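Local coordinates for bifunctional protein FolD (Thermus thermophilus, PDB 6V6Y) that probably oxidises 5,10-methylenetetrahydrofolate with NADP and then hydrolyses the methenyl product to 10-formyltetrahydrofolate, working as a homodimer in one-carbon metabolism, at residues A[228-232]-A[233-237]; A[95-98]-A[99-103]; A[169-172]-A[173-177]; A[13-16]-A[17-21]; A[241-244]-A[245-249]. All coordinates share one frame; numbering follows the deposited sequence.

In the fold
From the N terminus the five contacts follow one another in series; none nests within or crosses another, because each joins side chains only a few residues apart. Interaction 4 lies within helix 8-24, and interaction 2 closes a tight turn between strand 90-93 and helix 103-109; both are in the catalytic domain, on opposite sides of the chain's centre. The other three are in the NAD(P)-binding domain. Interaction 3 forms part of helix 168-177, which links strands 157-161 and 181-185. Interaction 1 closes a small hairpin beside the bound NADP, and shortly afterwards interaction 5 winds a short 3-10 turn that brings the chain to strand 249-250 of the parallel sheet.

Interaction 1: A[228-232]-A[233-237]; sequences VNRVE and GRLLG. With NAP (NADP nicotinamide-adenine-dinucleotide phosphate), chain B.
Asn-229 and Leu-236 face each other as an antiparallel hydrogen-bonded pair in a two-strand hairpin, Asn-229 N giving its hydrogen to Leu-236 O over 2.7 Å and Leu-236 N returning one to Asn-229 O over 2.8 Å. The Asn-229 side chain can be followed outward from there. Its CB lies 3.2 Å from Leu-236 O, and CG, set beside the backbone N (chi1 -54°), stays close to that same oxygen. At the tip, ND2 gives Leu-236 O a second hydrogen bond of 2.8 Å, arriving 42° above the carbonyl plane, while OD1 turns to the NADP side, 4.0 Å from O3D of the bound cofactor. ND2 also bonds to Asp-238 OD1, so a buried amide suits this place. With an alanine here, Leu-236 O would probably lose its second donor and Asp-238 its amide mate. The strands are joined by a type I' turn from Val-231 to Arg-234, whose Glu-232 and Gly-233 both have positive phi, a shape glycine accepts readily. Beyond Asn-229, Val-231 CG1 meets Leu-236 CD2 at 4.1 Å, whereas Arg-230 lies alongside Leu-235 on the other face. Val-228 O takes a weak 3.3 Å hydrogen bond from O2D of NADP, placing the hairpin's start at the nicotinamide ribose. Around it, Asn-229, Val-231 and Leu-236 rest on the loop at Pro-209, while Val-228 and Arg-230 touch Tyr-46 and Ala-42 of helix 41-57, which belongs to the catalytic domain.

Interaction 2: A[95-98]-A[99-103]; sequences LPLP and PHIRT
A type I beta turn runs from Pro-98 to Ile-101, closed by Ile-101 N bonding to Pro-98 O at 3.1 Å. Pro-99, with its ring fixing phi at -62°, suits the second position of such a turn, and His-100 takes the third. Earlier, the peptide between Leu-95 and Pro-96 is cis, and at the far end Arg-102 is the N-cap of the helix that starts with Thr-103. On the concave side of the bend the apolar side chains meet. Leu-97 CD1 touches Ile-101 CG2 at 4.0 Å. Leu-97 CB lies 3.9 Å from Thr-103 OG1, and Leu-95 CD2 reaches the methyl CG2 of Thr-103. His-100 has CG wedged between its backbone N and carbonyl carbon (chi1 74°), which folds the ring back over the turn. His-100 CE1 comes obliquely to 3.8 Å from Pro-98 CG, and Ile-101 CG1 lies over the rim of one ring face. The ring's NE2 is held by Leu-70 O. Leu-97 and Ile-101 continue the core by packing on Leu-75 of helix 72-84 and Val-106 of helix 103-109, while Pro-98 and Ile-101 press on Leu-37 of strand 31-37.

Interaction 3: A[169-172]-A[173-177]; sequences KPLA and GLLLR
Leu-175 N bonds to Leu-171 O over 2.8 Å, coming nearly along the C=O axis, and Leu-174 N grips Pro-170 O at the same length. These are i to i+4 bonds of helix 168-177, preceded by Gly-173 N to Lys-169 O. The two leucine side chains pack against each other at an angle: CG of Leu-171 is thrown anti to its own backbone N (chi1 -175°), which carries the branch along the helix to meet Leu-175 CD1 at 3.7 Å, while Leu-171 CD1 sits 3.9 Å from Leu-175 CG. Leu-171 also packs on Val-143 of helix 137-148. A serine in place of Leu-171 would probably open a gap between Leu-175 and Val-143, leaving Leu-175 CD1 without its close partner. Ala-172, small enough to lie close to the sheet, packs on Val-182 and Leu-184 of strand 181-185, as expected of the crossover helix in a Rossmann beta-alpha-beta unit. Leu-174 faces Leu-127, Pro-139 and Val-143. At the dimer boundary Lys-169 NZ bonds to Trp-128 O of the second subunit, and Leu-176 packs on Leu-184 of that subunit. Since the helix satisfies these backbone polar atoms internally, its buried sides can be almost wholly hydrocarbon.

Interaction 4: A[13-16]-A[17-21]; sequences EAVY and EEIRA
The guanidinium of Arg-20 lies flat against the helix, with Tyr-16 CB 3.5 Å above one of its faces and the carboxylates of Glu-13 and Glu-17 at its edge. As modelled, the Glu-13 carboxylate and the guanidinium are nearly coplanar, although the two chains cross at about a right angle. Glu-13 bends at chi2 (56°) and Arg-20 at chi3 (-97°), Glu-13 leaning forward and Arg-20 turning back, so that their ends meet. Arg-20 NH2 bridges to Glu-17 OE1 at 2.9 Å and also pairs with Glu-13 OE1. Arg-20 NH2 and Glu-13 OE1 are too close in the model, however, so both places, and with them the coplanarity and the Glu-17 distance, are less sure. The three residues form a salt-bridge network with spacings of three, four and seven residues, which lines them up along one side of helix 8-24 in the catalytic domain; a single arginine there probably offsets the two acidic groups. Val-15, Tyr-16 and Ile-19 form the buried, largely apolar side of this amphipathic helix. The Val-15 and Ile-19 side chains cross obliquely, CG1 of the first 3.9 Å from CD1 of the second, and Ile-19 CD1 approaches the Tyr-16 ring at its edge, 4.3 Å from Tyr-16 CD1. The large Tyr-16 side chain can touch two helices at once: Arg-53 and Leu-57 of helix 41-57 and Val-262 and Ala-263 of helix 257-276. Glu-18, extended beyond CG, reaches instead to a salt bridge with Arg-144 of helix 137-148.

Interaction 5: A[241-244]-A[245-249]; sequences PEVA and EVAFA
The carbonyl of Val-243 is a flat group gripped by two donors: Ala-247 N points at its oxygen head-on over 2.9 Å, with a C=O...N angle of 172°, while Val-246 N, at 3.0 Å, stands 56° above the carbonyl plane. The peptide carbonyl of Glu-242 is approached similarly from above its plane by Glu-245 N, at 2.9 Å. The carboxylate of Glu-245 lies back along the turn, its OE1 3.8 Å from Glu-242 CB. Bonds from residue i+3 to i, including Ala-244 N to Pro-241 O, define a short 3-10 turn, and the i+4 bond of Ala-247 finishes it. Pro-241 suits the first turn, needing no N-H there, and Ala-244 offers only a methyl. Beneath the turn, Val-243 CG1, placed anti to its backbone N (chi1 162°), meets the Ala-247 methyl CB at 4.0 Å. Val-246 CG2 tucks in at 3.2 Å from Val-243 O, being set between its own backbone N and carbonyl carbon. Glu-242 has partners of its own, OE1 being salt-bridged to Arg-213 NE and hydrogen-bonded to Lys-214 N. The nearby Arg-213 probably offsets part of the repulsion between Glu-242 OE2 and Glu-245 OE1, 5.1 Å apart, and the chain of Glu-245 touches Lys-214. In the fold the turn closes the connection from the hairpin to strand 249-250, Val-243 and Ala-247 resting on Val-223 of strand 222-225, and backbone bonds of Ala-244 and Phe-248 reaching Ala-3, just before strand 4-5, and Gln-4 in it.

Interaction 1: A[228-232]-A[233-237]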
# COMPACT_ATOMS: atom_id res chain seq x y z
N VAL A 228 11.13 16.50 -11.92
CA VAL A 228 12.38 16.83 -12.59
C VAL A 228 12.06 16.95 -14.08
O VAL A 228 12.03 15.95 -14.80
CB VAL A 228 13.47 15.76 -12.33
CG1 VAL A 228 14.63 15.92 -13.30
CG2 VAL A 228 13.95 15.81 -10.88
N ASN A 229 11.77 18.16 -14.53
CA ASN A 229 11.30 18.38 -15.90
C ASN A 229 12.39 19.09 -16.70
O ASN A 229 12.68 20.27 -16.48
CB ASN A 229 10.00 19.19 -15.89
CG ASN A 229 8.92 18.55 -15.02
OD1 ASN A 229 8.26 17.60 -15.42
ND2 ASN A 229 8.75 19.08 -13.81
N ARG A 230 12.99 18.35 -17.64
CA ARG A 230 13.99 18.88 -18.56
C ARG A 230 13.29 19.81 -19.56
O ARG A 230 12.53 19.35 -20.41
CB ARG A 230 14.70 17.74 -19.28
CG ARG A 230 15.08 16.56 -18.38
CD ARG A 230 15.17 15.23 -19.14
NE ARG A 230 16.50 14.96 -19.69
CZ ARG A 230 17.57 14.59 -18.97
NH1 ARG A 230 17.46 14.44 -17.65
NH2 ARG A 230 18.74 14.36 -19.57
N VAL A 231 13.54 21.11 -19.43
CA VAL A 231 12.87 22.13 -20.23
C VAL A 231 13.87 23.25 -20.51
O VAL A 231 14.35 23.90 -19.58
CB VAL A 231 11.62 22.69 -19.52
CG1 VAL A 231 11.22 24.04 -20.11
CG2 VAL A 231 10.46 21.70 -19.63
N GLU A 232 14.18 23.47 -21.80
CA GLU A 232 15.09 24.54 -22.22
C GLU A 232 16.45 24.38 -21.55
O GLU A 232 17.05 25.33 -21.04
CB GLU A 232 14.50 25.92 -21.92
CG GLU A 232 13.06 26.12 -22.34
CD GLU A 232 12.89 27.26 -23.34
OE1 GLU A 232 11.90 28.02 -23.22
OE2 GLU A 232 13.74 27.38 -24.25
N GLY A 233 16.93 23.13 -21.52
CA GLY A 233 18.24 22.83 -20.95
C GLY A 233 18.35 23.05 -19.46
O GLY A 233 19.41 22.84 -18.86
N ARG A 234 17.26 23.48 -18.84
CA ARG A 234 17.15 23.62 -17.40
C ARG A 234 16.43 22.41 -16.79
O ARG A 234 15.92 21.52 -17.49
CB ARG A 234 16.40 24.90 -17.03
CG ARG A 234 17.08 26.17 -17.46
CD ARG A 234 16.77 27.31 -16.50
NE ARG A 234 17.97 27.79 -15.83
CZ ARG A 234 18.02 28.21 -14.57
NH1 ARG A 234 16.92 28.21 -13.82
NH2 ARG A 234 19.17 28.64 -14.05
N LEU A 235 16.42 22.38 -15.47
CA LEU A 235 15.64 21.41 -14.71
C LEU A 235 14.57 22.18 -13.95
O LEU A 235 14.89 23.08 -13.16
CB LEU A 235 16.53 20.62 -13.76
CG LEU A 235 17.32 19.54 -14.50
CD1 LEU A 235 18.04 18.61 -13.55
CD2 LEU A 235 16.39 18.79 -15.42
N LEU A 236 13.31 21.86 -14.24
CA LEU A 236 12.17 22.53 -13.64
C LEU A 236 11.42 21.55 -12.75
O LEU A 236 11.15 20.41 -13.16
CB LEU A 236 11.23 23.08 -14.71
CG LEU A 236 11.37 24.56 -15.03
CD1 LEU A 236 12.82 24.93 -15.36
CD2 LEU A 236 10.44 24.90 -16.18
N GLY A 237 11.09 21.98 -11.54
CA GLY A 237 10.22 21.20 -10.68
C GLY A 237 8.78 21.23 -11.16
O GLY A 237 8.42 21.86 -12.16
PA NAP B . 4.18 8.93 -13.11
O1A NAP B . 4.94 9.09 -14.37
O2A NAP B . 3.71 7.54 -12.94
O5B NAP B . 2.95 9.97 -13.08
C5B NAP B . 2.85 10.87 -12.00
C4B NAP B . 1.41 10.97 -11.51
O4B NAP B . 1.01 12.32 -11.44
C3B NAP B . 0.42 10.25 -12.41
O3B NAP B . 0.08 9.01 -11.83
C2B NAP B . -0.78 11.18 -12.52
O2B NAP B . -1.94 10.66 -11.90
C1B NAP B . -0.35 12.46 -11.81
N9A NAP B . -0.55 13.63 -12.68
C8A NAP B . 0.08 13.88 -13.87
N7A NAP B . -0.38 15.05 -14.36
C5A NAP B . -1.29 15.56 -13.51
C6A NAP B . -2.05 16.72 -13.53
N6A NAP B . -1.94 17.57 -14.54
N1A NAP B . -2.92 16.99 -12.49
C2A NAP B . -3.02 16.10 -11.44
N3A NAP B . -2.26 14.95 -11.42
C4A NAP B . -1.41 14.67 -12.44
O3 NAP B . 5.09 9.39 -11.86
PN NAP B . 6.67 9.34 -11.60
O1N NAP B . 7.21 8.13 -12.25
O2N NAP B . 6.91 9.58 -10.16
O5D NAP B . 7.18 10.63 -12.42
C5D NAP B . 6.74 11.92 -12.04
C4D NAP B . 7.91 12.90 -12.07
O4D NAP B . 8.76 12.71 -10.95
C3D NAP B . 8.75 12.71 -13.32
O3D NAP B . 8.84 13.92 -14.02
C2D NAP B . 10.12 12.30 -12.82
O2D NAP B . 11.12 13.00 -13.52
C1D NAP B . 10.11 12.72 -11.36
N1N NAP B . 10.93 11.80 -10.55
C2N NAP B . 11.99 12.29 -9.85
C3N NAP B . 12.78 11.45 -9.08
C7N NAP B . 13.88 12.02 -8.24
O7N NAP B . 14.74 11.15 -7.55
N7N NAP B . 14.00 13.34 -8.16
C4N NAP B . 12.48 10.09 -9.02
C5N NAP B . 11.39 9.60 -9.73
C6N NAP B . 10.62 10.47 -10.50
P2B NAP B . -2.79 9.47 -12.57
O1X NAP B . -2.11 8.15 -12.30
O2X NAP B . -4.17 9.45 -11.94
O3X NAP B . -2.91 9.69 -14.06

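Interaction 2: A[95-98]-A[99-103]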
# COMPACT_ATOMS: atom_id res chain seq x y z
N LEU A 95 15.14 2.16 -15.00
CA LEU A 95 13.93 2.31 -15.81
C LEU A 95 14.00 3.60 -16.60
O LEU A 95 14.71 4.53 -16.22
CB LEU A 95 12.69 2.29 -14.91
CG LEU A 95 12.73 1.07 -14.00
CD1 LEU A 95 11.64 1.11 -12.95
CD2 LEU A 95 12.68 -0.21 -14.83
N PRO A 96 13.28 3.68 -17.73
CA PRO A 96 12.36 2.69 -18.29
C PRO A 96 13.06 1.57 -19.05
O PRO A 96 14.12 1.78 -19.64
CB PRO A 96 11.51 3.51 -19.25
CG PRO A 96 12.48 4.53 -19.77
CD PRO A 96 13.43 4.84 -18.63
N LEU A 97 12.46 0.40 -19.04
CA LEU A 97 12.94 -0.67 -19.87
C LEU A 97 12.34 -0.54 -21.27
O LEU A 97 11.30 0.09 -21.44
CB LEU A 97 12.59 -2.01 -19.23
CG LEU A 97 13.57 -2.34 -18.10
CD1 LEU A 97 13.08 -3.46 -17.21
CD2 LEU A 97 14.90 -2.70 -18.73
N PRO A 98 13.01 -1.08 -22.28
CA PRO A 98 12.47 -1.03 -23.65
C PRO A 98 11.16 -1.80 -23.76
O PRO A 98 10.89 -2.71 -22.96
CB PRO A 98 13.58 -1.67 -24.50
CG PRO A 98 14.44 -2.40 -23.54
CD PRO A 98 14.37 -1.63 -22.26
N PRO A 99 10.32 -1.45 -24.74
CA PRO A 99 8.94 -1.97 -24.76
C PRO A 99 8.83 -3.48 -24.88
O PRO A 99 7.82 -4.05 -24.45
CB PRO A 99 8.34 -1.28 -25.99
CG PRO A 99 9.12 -0.04 -26.14
CD PRO A 99 10.52 -0.36 -25.71
N HIS A 100 9.82 -4.15 -25.48
CA HIS A 100 9.71 -5.59 -25.67
C HIS A 100 9.91 -6.37 -24.38
O HIS A 100 9.83 -7.61 -24.40
CB HIS A 100 10.70 -6.06 -26.74
CG HIS A 100 12.14 -6.09 -26.29
ND1 HIS A 100 12.97 -5.00 -26.37
CD2 HIS A 100 12.88 -7.10 -25.77
CE1 HIS A 100 14.17 -5.32 -25.92
NE2 HIS A 100 14.14 -6.59 -25.54
N ILE A 101 10.11 -5.68 -23.26
CA ILE A 101 10.46 -6.28 -21.98
C ILE A 101 9.36 -5.97 -20.98
O ILE A 101 8.93 -4.81 -20.86
CB ILE A 101 11.83 -5.78 -21.47
CG1 ILE A 101 12.94 -6.40 -22.33
CG2 ILE A 101 12.01 -6.09 -19.98
CD1 ILE A 101 14.29 -6.45 -21.68
N ARG A 102 8.90 -7.00 -20.26
CA ARG A 102 7.85 -6.87 -19.25
C ARG A 102 8.48 -6.41 -17.94
O ARG A 102 9.09 -7.21 -17.22
CB ARG A 102 7.11 -8.19 -19.08
CG ARG A 102 6.22 -8.59 -20.27
CD ARG A 102 6.57 -9.99 -20.81
NE ARG A 102 6.47 -11.01 -19.76
CZ ARG A 102 6.56 -12.32 -19.97
NH1 ARG A 102 6.76 -12.79 -21.20
NH2 ARG A 102 6.45 -13.17 -18.94
N THR A 103 8.28 -5.13 -17.61
CA THR A 103 8.96 -4.52 -16.47
C THR A 103 8.63 -5.23 -15.16
O THR A 103 9.53 -5.62 -14.41
CB THR A 103 8.60 -3.03 -16.41
OG1 THR A 103 9.10 -2.40 -17.59
CG2 THR A 103 9.21 -2.36 -15.20

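Interaction 3: A[169-172]-A[173-177]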
# COMPACT_ATOMS: atom_id res chain seq x y z
N LYS A 169 2.67 6.25 -4.05
CA LYS A 169 2.11 5.20 -3.20
C LYS A 169 3.06 4.72 -2.10
O LYS A 169 2.64 4.67 -0.93
CB LYS A 169 1.61 4.04 -4.08
CG LYS A 169 0.41 4.44 -4.91
CD LYS A 169 -0.26 3.21 -5.53
CE LYS A 169 0.54 2.70 -6.71
NZ LYS A 169 -0.31 1.86 -7.60
N PRO A 170 4.32 4.36 -2.36
CA PRO A 170 5.19 4.07 -1.20
C PRO A 170 5.34 5.30 -0.29
O PRO A 170 5.40 5.15 0.94
CB PRO A 170 6.51 3.63 -1.84
CG PRO A 170 6.44 4.03 -3.28
CD PRO A 170 5.00 4.13 -3.65
N LEU A 171 5.34 6.52 -0.85
CA LEU A 171 5.37 7.70 0.01
C LEU A 171 4.18 7.72 0.97
O LEU A 171 4.35 7.90 2.19
CB LEU A 171 5.39 8.99 -0.81
CG LEU A 171 5.55 10.22 0.11
CD1 LEU A 171 6.71 10.05 1.11
CD2 LEU A 171 5.75 11.48 -0.70
N ALA A 172 2.97 7.52 0.43
CA ALA A 172 1.80 7.51 1.29
C ALA A 172 1.94 6.47 2.39
O ALA A 172 1.64 6.74 3.56
CB ALA A 172 0.54 7.25 0.46
N GLY A 173 2.43 5.27 2.04
CA GLY A 173 2.64 4.24 3.05
C GLY A 173 3.64 4.64 4.12
O GLY A 173 3.44 4.39 5.31
N LEU A 174 4.76 5.26 3.70
CA LEU A 174 5.76 5.67 4.69
C LEU A 174 5.25 6.80 5.57
O LEU A 174 5.51 6.82 6.78
CB LEU A 174 7.06 6.08 3.99
CG LEU A 174 7.77 4.93 3.27
CD1 LEU A 174 9.08 5.43 2.65
CD2 LEU A 174 8.04 3.75 4.23
N LEU A 175 4.49 7.75 5.00
CA LEU A 175 3.95 8.83 5.82
C LEU A 175 2.97 8.32 6.87
O LEU A 175 2.90 8.87 7.97
CB LEU A 175 3.29 9.87 4.95
CG LEU A 175 4.28 10.64 4.08
CD1 LEU A 175 3.53 11.36 2.95
CD2 LEU A 175 5.09 11.61 4.94
N LEU A 176 2.19 7.27 6.56
CA LEU A 176 1.29 6.72 7.57
C LEU A 176 2.06 6.17 8.75
O LEU A 176 1.57 6.23 9.89
CB LEU A 176 0.42 5.61 6.99
CG LEU A 176 -0.73 6.05 6.12
CD1 LEU A 176 -1.16 4.83 5.32
CD2 LEU A 176 -1.88 6.66 6.95
N ARG A 177 3.23 5.60 8.50
CA ARG A 177 4.05 5.11 9.60
C ARG A 177 4.55 6.23 10.50
O ARG A 177 4.90 5.97 11.65
CB ARG A 177 5.25 4.34 9.07
CG ARG A 177 4.92 3.04 8.40
CD ARG A 177 6.24 2.38 8.14
NE ARG A 177 6.08 1.11 7.50
CZ ARG A 177 6.97 0.13 7.57
NH1 ARG A 177 8.09 0.31 8.25
NH2 ARG A 177 6.75 -1.03 6.96

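Interaction 4: A[13-16]-A[17-21]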
# COMPACT_ATOMS: atom_id res chain seq x y z
N GLU A 13 24.06 14.71 3.12
CA GLU A 13 25.36 14.59 3.77
C GLU A 13 25.23 13.92 5.13
O GLU A 13 26.08 13.10 5.51
CB GLU A 13 26.04 15.96 3.91
CG GLU A 13 27.52 15.90 4.15
CD GLU A 13 28.25 15.11 3.07
OE1 GLU A 13 29.14 14.29 3.42
OE2 GLU A 13 27.93 15.29 1.87
N ALA A 14 24.18 14.24 5.88
CA ALA A 14 23.97 13.53 7.14
C ALA A 14 23.78 12.02 6.91
O ALA A 14 24.26 11.21 7.71
CB ALA A 14 22.78 14.11 7.90
N VAL A 15 23.12 11.63 5.81
CA VAL A 15 23.01 10.20 5.51
C VAL A 15 24.37 9.61 5.18
O VAL A 15 24.71 8.50 5.62
CB VAL A 15 22.01 9.93 4.36
CG1 VAL A 15 22.00 8.41 4.01
CG2 VAL A 15 20.61 10.43 4.70
N TYR A 16 25.16 10.32 4.37
CA TYR A 16 26.46 9.82 3.94
C TYR A 16 27.42 9.69 5.11
O TYR A 16 28.21 8.74 5.17
CB TYR A 16 27.04 10.73 2.87
CG TYR A 16 26.33 10.65 1.54
CD1 TYR A 16 25.83 9.43 1.06
CD2 TYR A 16 26.14 11.78 0.76
CE1 TYR A 16 25.17 9.36 -0.16
CE2 TYR A 16 25.49 11.72 -0.46
CZ TYR A 16 25.01 10.51 -0.91
OH TYR A 16 24.38 10.46 -2.13
N GLU A 17 27.37 10.65 6.04
CA GLU A 17 28.15 10.56 7.27
C GLU A 17 27.77 9.31 8.06
O GLU A 17 28.64 8.58 8.55
CB GLU A 17 27.93 11.83 8.09
CG GLU A 17 29.18 12.50 8.65
CD GLU A 17 30.34 12.56 7.66
OE1 GLU A 17 30.17 13.11 6.55
OE2 GLU A 17 31.44 12.07 8.02
N GLU A 18 26.46 9.04 8.19
CA GLU A 18 26.02 7.81 8.84
C GLU A 18 26.56 6.57 8.14
O GLU A 18 26.95 5.59 8.80
CB GLU A 18 24.49 7.75 8.90
CG GLU A 18 23.90 8.50 10.09
CD GLU A 18 22.44 8.89 9.94
OE1 GLU A 18 22.06 9.96 10.46
OE2 GLU A 18 21.67 8.13 9.30
N ILE A 19 26.59 6.58 6.81
CA ILE A 19 27.04 5.41 6.07
C ILE A 19 28.55 5.20 6.27
O ILE A 19 28.99 4.09 6.59
CB ILE A 19 26.68 5.54 4.58
CG1 ILE A 19 25.16 5.39 4.37
CG2 ILE A 19 27.45 4.50 3.73
CD1 ILE A 19 24.70 5.74 2.95
N ARG A 20 29.34 6.26 6.10
CA ARG A 20 30.79 6.13 6.27
C ARG A 20 31.13 5.59 7.66
O ARG A 20 31.99 4.71 7.81
CB ARG A 20 31.49 7.47 6.02
CG ARG A 20 31.26 8.01 4.61
CD ARG A 20 32.09 9.25 4.34
NE ARG A 20 31.34 10.50 4.52
CZ ARG A 20 30.87 11.25 3.53
NH1 ARG A 20 31.04 10.87 2.26
NH2 ARG A 20 30.22 12.37 3.79
N ALA A 21 30.43 6.09 8.69
CA ALA A 21 30.67 5.64 10.05
C ALA A 21 30.43 4.15 10.19
O ALA A 21 31.21 3.44 10.83
CB ALA A 21 29.79 6.41 11.04

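Interaction 5: A[241-244]-A[245-249]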
# COMPACT_ATOMS: atom_id res chain seq x y z
N PRO A 241 8.04 28.48 -8.90
CA PRO A 241 8.85 29.19 -7.88
C PRO A 241 8.10 30.28 -7.13
O PRO A 241 8.50 30.62 -6.01
CB PRO A 241 10.04 29.76 -8.67
CG PRO A 241 9.81 29.40 -10.11
CD PRO A 241 8.77 28.31 -10.16
N GLU A 242 7.00 30.82 -7.68
CA GLU A 242 6.20 31.78 -6.93
C GLU A 242 5.71 31.22 -5.60
O GLU A 242 5.33 32.00 -4.72
CB GLU A 242 5.01 32.24 -7.76
CG GLU A 242 3.92 31.18 -7.89
CD GLU A 242 2.79 31.61 -8.81
OE1 GLU A 242 1.80 30.85 -8.94
OE2 GLU A 242 2.90 32.72 -9.40
N VAL A 243 5.70 29.90 -5.44
CA VAL A 243 5.20 29.26 -4.22
C VAL A 243 6.05 29.64 -3.01
O VAL A 243 5.56 29.61 -1.87
CB VAL A 243 5.12 27.72 -4.46
CG1 VAL A 243 5.04 26.91 -3.15
CG2 VAL A 243 3.92 27.39 -5.36
N ALA A 244 7.30 30.06 -3.24
CA ALA A 244 8.14 30.60 -2.17
C ALA A 244 7.53 31.83 -1.50
O ALA A 244 7.93 32.17 -0.38
CB ALA A 244 9.53 30.94 -2.72
N GLU A 245 6.55 32.48 -2.14
CA GLU A 245 5.88 33.62 -1.51
C GLU A 245 4.91 33.19 -0.41
O GLU A 245 4.61 33.99 0.48
CB GLU A 245 5.09 34.43 -2.55
CG GLU A 245 5.90 35.07 -3.66
CD GLU A 245 5.01 35.65 -4.76
OE1 GLU A 245 5.38 35.51 -5.95
OE2 GLU A 245 3.94 36.23 -4.45
N VAL A 246 4.37 31.98 -0.49
CA VAL A 246 3.35 31.52 0.44
C VAL A 246 3.89 30.44 1.37
O VAL A 246 3.48 30.36 2.53
CB VAL A 246 2.10 31.03 -0.31
CG1 VAL A 246 1.46 32.18 -1.11
CG2 VAL A 246 2.45 29.88 -1.23
N ALA A 247 4.82 29.61 0.90
CA ALA A 247 5.25 28.46 1.67
C ALA A 247 6.22 28.87 2.76
O ALA A 247 6.96 29.84 2.62
CB ALA A 247 5.89 27.42 0.75
N PHE A 248 6.20 28.12 3.87
CA PHE A 248 7.21 28.32 4.90
C PHE A 248 8.56 27.76 4.45
O PHE A 248 9.61 28.27 4.84
CB PHE A 248 6.74 27.66 6.20
CG PHE A 248 7.80 27.60 7.28
CD1 PHE A 248 8.58 26.45 7.44
CD2 PHE A 248 8.00 28.68 8.14
CE1 PHE A 248 9.55 26.38 8.44
CE2 PHE A 248 8.97 28.62 9.15
CZ PHE A 248 9.74 27.47 9.30
N ALA A 249 8.54 26.72 3.63
CA ALA A 249 9.77 26.10 3.17
C ALA A 249 9.46 25.33 1.89
O ALA A 249 8.37 24.75 1.76
CB ALA A 249 10.37 25.17 4.23